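Local coordinates for PA_0080 (Pseudomonas aeruginosa, PDB 3ZHN), which is an outer-membrane lipoprotein of the type VI secretion system, TssJ1, and probably helps hold the membrane-spanning complex of that system at the outer membrane, at residues P29-V34 against L132-Q137; L123-W128 against G147-G152; W36-P41 against G98-I103. All blocks are in the same frame, centred on the assembly; numbering follows the deposited sequence. Where two conformers were deposited one is given.

Contact 1. Residues P29-V34 against L132-Q137; sequences PPTRVV and LDVPGQ
Thr31 and Gln137 have similar first torsions (chi1 -54° and -61°), which turn Thr31 OG1 to the Gln137 N-H and Gln137 OE1 to a water that OG1 shares. This meeting lies in a two-sheet beta-sandwich, where the start of strand 31-39 in one sheet meets the loop after strand 129-133 of the other. Beside its own backbone N, OG1 accepts the Gln137 N-H in a nearly straight bond (N to OG1 2.9 Å, 171°). A bend at chi2 folds the Gln137 chain back, and OE1 accepts a hydrogen bond from the water, 2.8 Å from its oxygen. That water also bonds Thr31 OG1 at 3.0 Å, so the hydroxyl is gripped by a backbone amide and by solvent. The methyl does separate work: Thr31 CG2 lies 3.6 Å from Pro135 O and 3.9 Å from Val134 CG1. Val134 CG1 also meets Val33 CG2, at 4.1 Å, extending the apolar part of the contact inward. At the outer end Pro29 CG rests 3.3 Å from Gln137 O, the two side chains crossing at about a right angle. Around this, backbone bonds tie strand 31-39 to 100-107, as Thr31 to Leu107, and to 139-146, as Arg32 to Ser140, while Val33 and Val134 both lean on Leu114 of strand 113-118 in the opposing sheet.

Contact 2. Residues L123-W128 against G147-G152; sequences LDRATW and GAQAIG
Thr127 and Ala150 form a single beta bridge at one edge of the two-sheet beta-sandwich, joining the loop that leads into strand 129-133 to the turn that opens strand 151-155. The two backbones run in roughly the same direction, and Thr127 bonds to the residues before and after Ala150, the pattern of a parallel bridge. Its N-H gives to Gln149 O (2.9 Å from N, a bent 144°), and its O takes the Ile151 N-H (3.1 Å from N, a straighter 168°). Both donors lie in the plane of the carbonyl they meet. Each acceptor has a CA-H contact as well: Gln149 O is 3.0 Å from Ala126 CA, and Thr127 O is 3.5 Å from Ala150 CA. Ala150 O is taken up inside its own turn by Gly147 N, while Gly147 O bonds the hydroxyl of Tyr120 and Ile151 O the side-chain NE2 of Gln130.

At the surface Arg125 and Gln149 cross at about a right angle, with guanidinium and amide planes nearly perpendicular, and do not bond directly. Arg125 CG is tucked between the backbone N and the carbonyl carbon (chi1 82°), which lays the aliphatic CD beside Gln149 OE1, at 3.3 Å, before the chain bends at chi3. The strongest partner of the guanidinium is Asp122, which takes NE in a salt bridge. Facing inward, Ile151 reaches Phe116 and Ala118 of the other sheet, and its CD1 stops near Trp128 O. A water completes the polar edge, lying in the guanidinium plane: it accepts from Arg125 NH1, 3.0 Å from its oxygen, and donates to Gln149 OE1 at 2.8 Å.

Contact 3. Residues W36-P41 against G98-I103; sequences WLHAAP and GEERRI
Arg102 lies alongside Trp36, both side chains pointing the same way from a non-hydrogen-bonded pair of antiparallel strands: 31-39 and, beside it, 100-107, an outermost strand of the mixed sheet within this chain. Its CB starts 4.1 Å from Trp36 CD1. CG, held opposite the backbone N (chi1 -167°), comes over one face of the indole, 3.6 Å from Trp36 NE1, in a CH-pi contact with the five-membered ring. CD stays near NE1. The guanidinium begins with NE, 3.8 Å from Trp36 CZ2; its plane stands perpendicular to the ring, and NH1 makes a salt bridge with Glu104.

The next pair on this face is His38 with Glu100, whose chain bends at chi2 to bring the carboxylate back to the imidazole. His38 ND1 donates to the syn lone pair of Glu100 OE1 at 2.6 Å, with the oxygen tilted 19° from the ring plane. A water donates to both Glu100 OE2 and Ala39 O. On the other face Leu37 packs inward on Leu56. Within 98-103, Arg101 NE bonds Glu99 OE2 at 2.6 Å in a salt bridge. Backbone bonds join the strands between, among them Leu37 N to Arg101 O at 2.7 Å. His38 NE2 is bonded to Asp143 in its turn, and an imidazole held between two carboxylates probably favours the doubly protonated, positively charged form.

From the N terminus, strand 31-39 serves two contacts in turn: its start belongs to contact 1 and its end to contact 3. Contact 3 closes first, when the chain returns through strand 100-107 after the helices between 65 and 83, and it lies nested inside the much longer loop that contact 1 closes at 132-137. Contact 2 opens after contact 3 has closed, and its loop crosses that of contact 1, because 132-137 falls between its two segments. Contact 3 works within one sheet, whereas contacts 1 and 2 join the two sheets at well-separated places, about 25 Å apart between centres. Val34 touches Arg102, and Gly147 touches Ala40, linking contact 3 to both.

Contact 1. Residues P29-V34 against L132-Q137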
# COMPACT_ATOMS: atom_id res chain seq x y z
N PRO A 29 17.15 -11.35 13.96
CA PRO A 29 16.87 -10.01 13.46
C PRO A 29 15.38 -9.80 13.11
O PRO A 29 14.74 -10.70 12.67
CB PRO A 29 17.72 -9.94 12.17
CG PRO A 29 17.65 -11.33 11.64
CD PRO A 29 17.65 -12.22 12.87
N PRO A 30 14.86 -8.58 13.32
CA PRO A 30 13.50 -8.26 12.87
C PRO A 30 13.37 -8.21 11.33
O PRO A 30 14.34 -8.01 10.59
CB PRO A 30 13.32 -6.84 13.40
CG PRO A 30 14.69 -6.25 13.22
CD PRO A 30 15.62 -7.35 13.64
N THR A 31 12.18 -8.40 10.84
CA THR A 31 11.88 -8.13 9.47
C THR A 31 11.78 -6.58 9.36
O THR A 31 11.00 -5.98 10.06
CB THR A 31 10.52 -8.74 9.13
OG1 THR A 31 10.48 -10.16 9.46
CG2 THR A 31 10.22 -8.51 7.67
N ARG A 32 12.66 -5.96 8.62
CA ARG A 32 12.73 -4.53 8.46
C ARG A 32 12.36 -4.12 7.07
O ARG A 32 12.88 -4.68 6.12
CB ARG A 32 14.15 -4.05 8.73
CG ARG A 32 14.25 -2.56 8.92
CD ARG A 32 15.56 -2.25 9.62
NE ARG A 32 15.65 -2.80 10.98
CZ ARG A 32 15.12 -2.21 12.05
NH1 ARG A 32 14.45 -1.06 11.90
NH2 ARG A 32 15.26 -2.75 13.25
N VAL A 33 11.51 -3.12 6.98
CA VAL A 33 11.05 -2.60 5.70
C VAL A 33 11.26 -1.08 5.71
O VAL A 33 10.87 -0.41 6.69
CB VAL A 33 9.57 -2.95 5.44
CG1 VAL A 33 9.08 -2.33 4.13
CG2 VAL A 33 9.38 -4.44 5.56
N VAL A 34 11.87 -0.56 4.65
CA VAL A 34 11.90 0.82 4.36
C VAL A 34 11.17 1.05 3.04
O VAL A 34 11.48 0.38 2.05
CB VAL A 34 13.31 1.44 4.28
CG1 VAL A 34 13.21 2.96 4.19
CG2 VAL A 34 14.12 1.09 5.55
N LEU A 132 2.37 -7.87 -1.42
CA LEU A 132 3.78 -8.20 -1.53
C LEU A 132 4.17 -9.16 -0.42
O LEU A 132 4.01 -8.78 0.76
CB LEU A 132 4.63 -6.93 -1.48
CG LEU A 132 6.07 -7.17 -1.74
CD1 LEU A 132 6.36 -7.56 -3.17
CD2 LEU A 132 6.93 -5.97 -1.38
N ASP A 133 4.64 -10.40 -0.74
CA ASP A 133 5.22 -11.25 0.30
C ASP A 133 6.59 -10.67 0.62
O ASP A 133 7.41 -10.40 -0.25
CB ASP A 133 5.37 -12.66 -0.22
CG ASP A 133 4.04 -13.28 -0.57
OD1 ASP A 133 3.36 -13.80 0.33
OD2 ASP A 133 3.65 -13.21 -1.77
N VAL A 134 6.87 -10.55 1.89
CA VAL A 134 8.11 -9.93 2.44
C VAL A 134 8.87 -11.03 3.20
O VAL A 134 8.31 -11.62 4.11
CB VAL A 134 7.82 -8.74 3.37
CG1 VAL A 134 9.11 -8.21 3.98
CG2 VAL A 134 7.13 -7.63 2.58
N PRO A 135 10.10 -11.38 2.76
CA PRO A 135 10.85 -12.40 3.52
C PRO A 135 11.13 -12.01 4.96
O PRO A 135 11.55 -10.90 5.26
CB PRO A 135 12.15 -12.56 2.78
CG PRO A 135 12.07 -11.74 1.61
CD PRO A 135 10.88 -10.85 1.64
N GLY A 136 10.88 -12.98 5.84
CA GLY A 136 10.98 -12.74 7.26
C GLY A 136 12.43 -12.66 7.69
O GLY A 136 13.32 -13.27 7.10
N GLN A 137 12.66 -11.86 8.72
CA GLN A 137 13.93 -11.74 9.37
C GLN A 137 15.03 -11.25 8.43
O GLN A 137 16.23 -11.48 8.65
CB GLN A 137 14.27 -13.05 10.10
CG GLN A 137 13.22 -13.39 11.18
CD GLN A 137 11.90 -13.91 10.61
OE1 GLN A 137 10.81 -13.31 10.83
NE2 GLN A 137 11.98 -15.04 9.87
O HOH W 1 10.48 -10.96 12.37

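Contact 2. Residues L123-W128 against G147-G152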
# COMPACT_ATOMS: atom_id res chain seq x y z
N LEU A 123 -11.91 3.48 -9.81
CA LEU A 123 -11.30 2.16 -9.51
C LEU A 123 -11.31 1.19 -10.69
O LEU A 123 -10.41 0.37 -10.82
CB LEU A 123 -11.97 1.55 -8.29
CG LEU A 123 -11.74 2.35 -7.03
CD1 LEU A 123 -12.59 1.79 -5.93
CD2 LEU A 123 -10.29 2.49 -6.56
N ASP A 124 -12.24 1.35 -11.63
CA ASP A 124 -12.25 0.49 -12.86
C ASP A 124 -10.99 0.56 -13.65
O ASP A 124 -10.59 -0.44 -14.20
CB ASP A 124 -13.51 0.79 -13.72
CG ASP A 124 -13.42 0.17 -15.14
OD1 ASP A 124 -12.88 0.76 -16.14
OD2 ASP A 124 -13.82 -0.93 -15.28
N ARG A 125 -10.44 1.75 -13.83
CA ARG A 125 -9.24 1.90 -14.63
C ARG A 125 -7.96 1.74 -13.82
O ARG A 125 -6.87 1.68 -14.43
CB ARG A 125 -9.23 3.32 -15.27
CG ARG A 125 -8.70 4.39 -14.30
CD ARG A 125 -8.63 5.81 -14.78
NE ARG A 125 -9.98 6.32 -15.08
CZ ARG A 125 -10.23 7.56 -15.54
NH1 ARG A 125 -9.27 8.42 -15.79
NH2 ARG A 125 -11.44 7.96 -15.73
N ALA A 126 -8.08 1.61 -12.49
CA ALA A 126 -6.91 1.75 -11.66
C ALA A 126 -6.35 0.41 -11.19
O ALA A 126 -7.10 -0.53 -10.92
CB ALA A 126 -7.25 2.63 -10.43
N THR A 127 -5.02 0.37 -11.00
CA THR A 127 -4.40 -0.69 -10.17
C THR A 127 -4.34 -0.14 -8.76
O THR A 127 -3.38 0.45 -8.27
CB THR A 127 -3.05 -1.04 -10.73
OG1 THR A 127 -3.19 -1.39 -12.11
CG2 THR A 127 -2.42 -2.22 -10.04
N TRP A 128 -5.44 -0.37 -8.07
CA TRP A 128 -5.67 0.19 -6.76
C TRP A 128 -5.33 -0.70 -5.58
O TRP A 128 -5.35 -0.23 -4.44
CB TRP A 128 -7.12 0.67 -6.58
CG TRP A 128 -8.13 -0.43 -6.80
CD1 TRP A 128 -8.83 -0.67 -7.96
CD2 TRP A 128 -8.70 -1.30 -5.82
NE1 TRP A 128 -9.75 -1.68 -7.76
CE2 TRP A 128 -9.69 -2.09 -6.46
CE3 TRP A 128 -8.42 -1.53 -4.44
CZ2 TRP A 128 -10.41 -3.09 -5.77
CZ3 TRP A 128 -9.14 -2.50 -3.77
CH2 TRP A 128 -10.13 -3.27 -4.44
N GLY A 147 0.95 6.51 -9.02
CA GLY A 147 0.75 7.19 -10.31
C GLY A 147 -0.63 7.79 -10.54
O GLY A 147 -1.43 7.92 -9.59
N ALA A 148 -0.87 8.24 -11.75
CA ALA A 148 -2.17 8.77 -12.07
C ALA A 148 -3.25 7.71 -11.74
O ALA A 148 -4.37 8.10 -11.29
CB ALA A 148 -2.26 9.11 -13.52
N GLN A 149 -2.95 6.44 -12.02
CA GLN A 149 -3.97 5.38 -11.88
C GLN A 149 -3.45 4.02 -11.44
O GLN A 149 -4.17 3.03 -11.58
CB GLN A 149 -4.83 5.19 -13.20
CG GLN A 149 -4.07 4.70 -14.35
CD GLN A 149 -4.76 4.83 -15.68
OE1 GLN A 149 -5.56 5.70 -15.89
NE2 GLN A 149 -4.44 3.94 -16.57
N ALA A 150 -2.28 3.96 -10.81
CA ALA A 150 -1.73 2.70 -10.42
C ALA A 150 -0.67 2.88 -9.32
O ALA A 150 0.15 3.82 -9.36
CB ALA A 150 -1.09 2.00 -11.62
N ILE A 151 -0.68 1.92 -8.42
CA ILE A 151 0.38 1.67 -7.46
C ILE A 151 1.43 0.82 -8.16
O ILE A 151 1.10 -0.24 -8.66
CB ILE A 151 -0.07 0.90 -6.21
CG1 ILE A 151 -1.29 1.55 -5.56
CG2 ILE A 151 1.10 0.73 -5.28
CD1 ILE A 151 -1.94 0.67 -4.55
N GLY A 152 2.68 1.28 -8.16
CA GLY A 152 3.83 0.60 -8.69
C GLY A 152 4.88 0.38 -7.60
O GLY A 152 5.32 1.29 -6.92
O HOH W 2 -6.34 8.27 -15.11

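Contact 3. Residues W36-P41 against G98-I103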
# COMPACT_ATOMS: atom_id res chain seq x y z
N TRP A 36 10.02 4.06 0.39
CA TRP A 36 9.98 5.41 -0.14
C TRP A 36 8.75 5.53 -1.00
O TRP A 36 8.61 4.83 -2.05
CB TRP A 36 11.20 5.75 -0.96
CG TRP A 36 12.42 5.95 -0.14
CD1 TRP A 36 12.94 7.17 0.33
CD2 TRP A 36 13.33 4.94 0.28
NE1 TRP A 36 14.11 6.94 0.99
CE2 TRP A 36 14.34 5.58 1.02
CE3 TRP A 36 13.36 3.54 0.14
CZ2 TRP A 36 15.41 4.90 1.57
CZ3 TRP A 36 14.45 2.86 0.70
CH2 TRP A 36 15.45 3.55 1.40
N LEU A 37 7.85 6.44 -0.60
CA LEU A 37 6.57 6.67 -1.31
C LEU A 37 6.74 7.89 -2.19
O LEU A 37 7.12 8.94 -1.71
CB LEU A 37 5.44 6.96 -0.30
CG LEU A 37 4.98 5.92 0.75
CD1 LEU A 37 3.97 6.56 1.69
CD2 LEU A 37 4.34 4.76 0.01
N HIS A 38 6.42 7.75 -3.49
CA HIS A 38 6.57 8.81 -4.44
C HIS A 38 5.22 9.05 -5.06
O HIS A 38 4.72 8.22 -5.82
CB HIS A 38 7.56 8.39 -5.57
CG HIS A 38 8.82 7.81 -5.09
ND1 HIS A 38 9.82 8.55 -4.48
CD2 HIS A 38 9.26 6.54 -5.13
CE1 HIS A 38 10.82 7.74 -4.15
NE2 HIS A 38 10.49 6.51 -4.51
N ALA A 39 4.60 10.17 -4.69
CA ALA A 39 3.31 10.53 -5.27
C ALA A 39 3.57 11.32 -6.53
O ALA A 39 4.18 12.39 -6.48
CB ALA A 39 2.48 11.32 -4.27
N ALA A 40 3.07 10.81 -7.69
CA ALA A 40 3.42 11.45 -8.95
C ALA A 40 2.81 12.85 -9.08
O ALA A 40 1.80 13.14 -8.44
CB ALA A 40 2.99 10.54 -10.12
N PRO A 41 3.38 13.68 -9.94
CA PRO A 41 2.79 14.96 -10.27
C PRO A 41 1.39 14.87 -10.81
O PRO A 41 0.62 15.77 -10.63
CB PRO A 41 3.72 15.49 -11.37
CG PRO A 41 5.04 14.86 -11.16
CD PRO A 41 4.71 13.50 -10.61
N GLY A 98 3.12 15.11 -6.13
CA GLY A 98 4.54 15.45 -5.96
C GLY A 98 5.15 15.11 -4.61
O GLY A 98 6.38 15.22 -4.45
N GLU A 99 4.34 14.68 -3.65
CA GLU A 99 4.84 14.36 -2.33
C GLU A 99 5.82 13.15 -2.29
O GLU A 99 5.63 12.21 -3.01
CB GLU A 99 3.66 14.14 -1.37
CG GLU A 99 4.09 14.00 0.07
CD GLU A 99 2.93 13.96 1.09
OE1 GLU A 99 1.79 14.29 0.71
OE2 GLU A 99 3.24 13.70 2.29
N GLU A 100 6.79 13.24 -1.38
CA GLU A 100 7.75 12.19 -1.10
C GLU A 100 7.75 11.93 0.42
O GLU A 100 7.77 12.88 1.23
CB GLU A 100 9.15 12.72 -1.46
CG GLU A 100 9.39 13.08 -2.94
CD GLU A 100 9.44 11.86 -3.79
OE1 GLU A 100 9.72 10.78 -3.20
OE2 GLU A 100 9.19 11.90 -5.02
N ARG A 101 7.67 10.65 0.78
CA ARG A 101 7.84 10.21 2.13
C ARG A 101 8.67 8.99 2.19
O ARG A 101 8.74 8.16 1.27
CB ARG A 101 6.52 9.85 2.85
CG ARG A 101 5.45 10.84 2.74
CD ARG A 101 4.45 10.53 3.80
NE ARG A 101 3.37 11.47 3.67
CZ ARG A 101 2.35 11.56 4.47
NH1 ARG A 101 2.26 10.72 5.51
NH2 ARG A 101 1.38 12.43 4.17
N ARG A 102 9.28 8.86 3.37
CA ARG A 102 10.02 7.66 3.75
C ARG A 102 9.37 7.13 5.02
O ARG A 102 9.23 7.82 6.04
CB ARG A 102 11.48 8.04 4.02
CG ARG A 102 12.44 6.87 4.13
CD ARG A 102 13.73 7.37 4.75
NE ARG A 102 14.71 6.31 5.00
CZ ARG A 102 14.75 5.53 6.09
NH1 ARG A 102 13.86 5.65 7.08
NH2 ARG A 102 15.72 4.61 6.18
N ILE A 103 9.08 5.86 5.01
CA ILE A 103 8.57 5.19 6.18
C ILE A 103 9.38 3.96 6.47
O ILE A 103 9.84 3.28 5.57
CB ILE A 103 7.06 4.88 6.10
CG1 ILE A 103 6.73 3.90 5.04
CG2 ILE A 103 6.24 6.15 5.87
CD1 ILE A 103 5.34 3.33 5.19
O HOH W 3 6.96 12.03 -6.65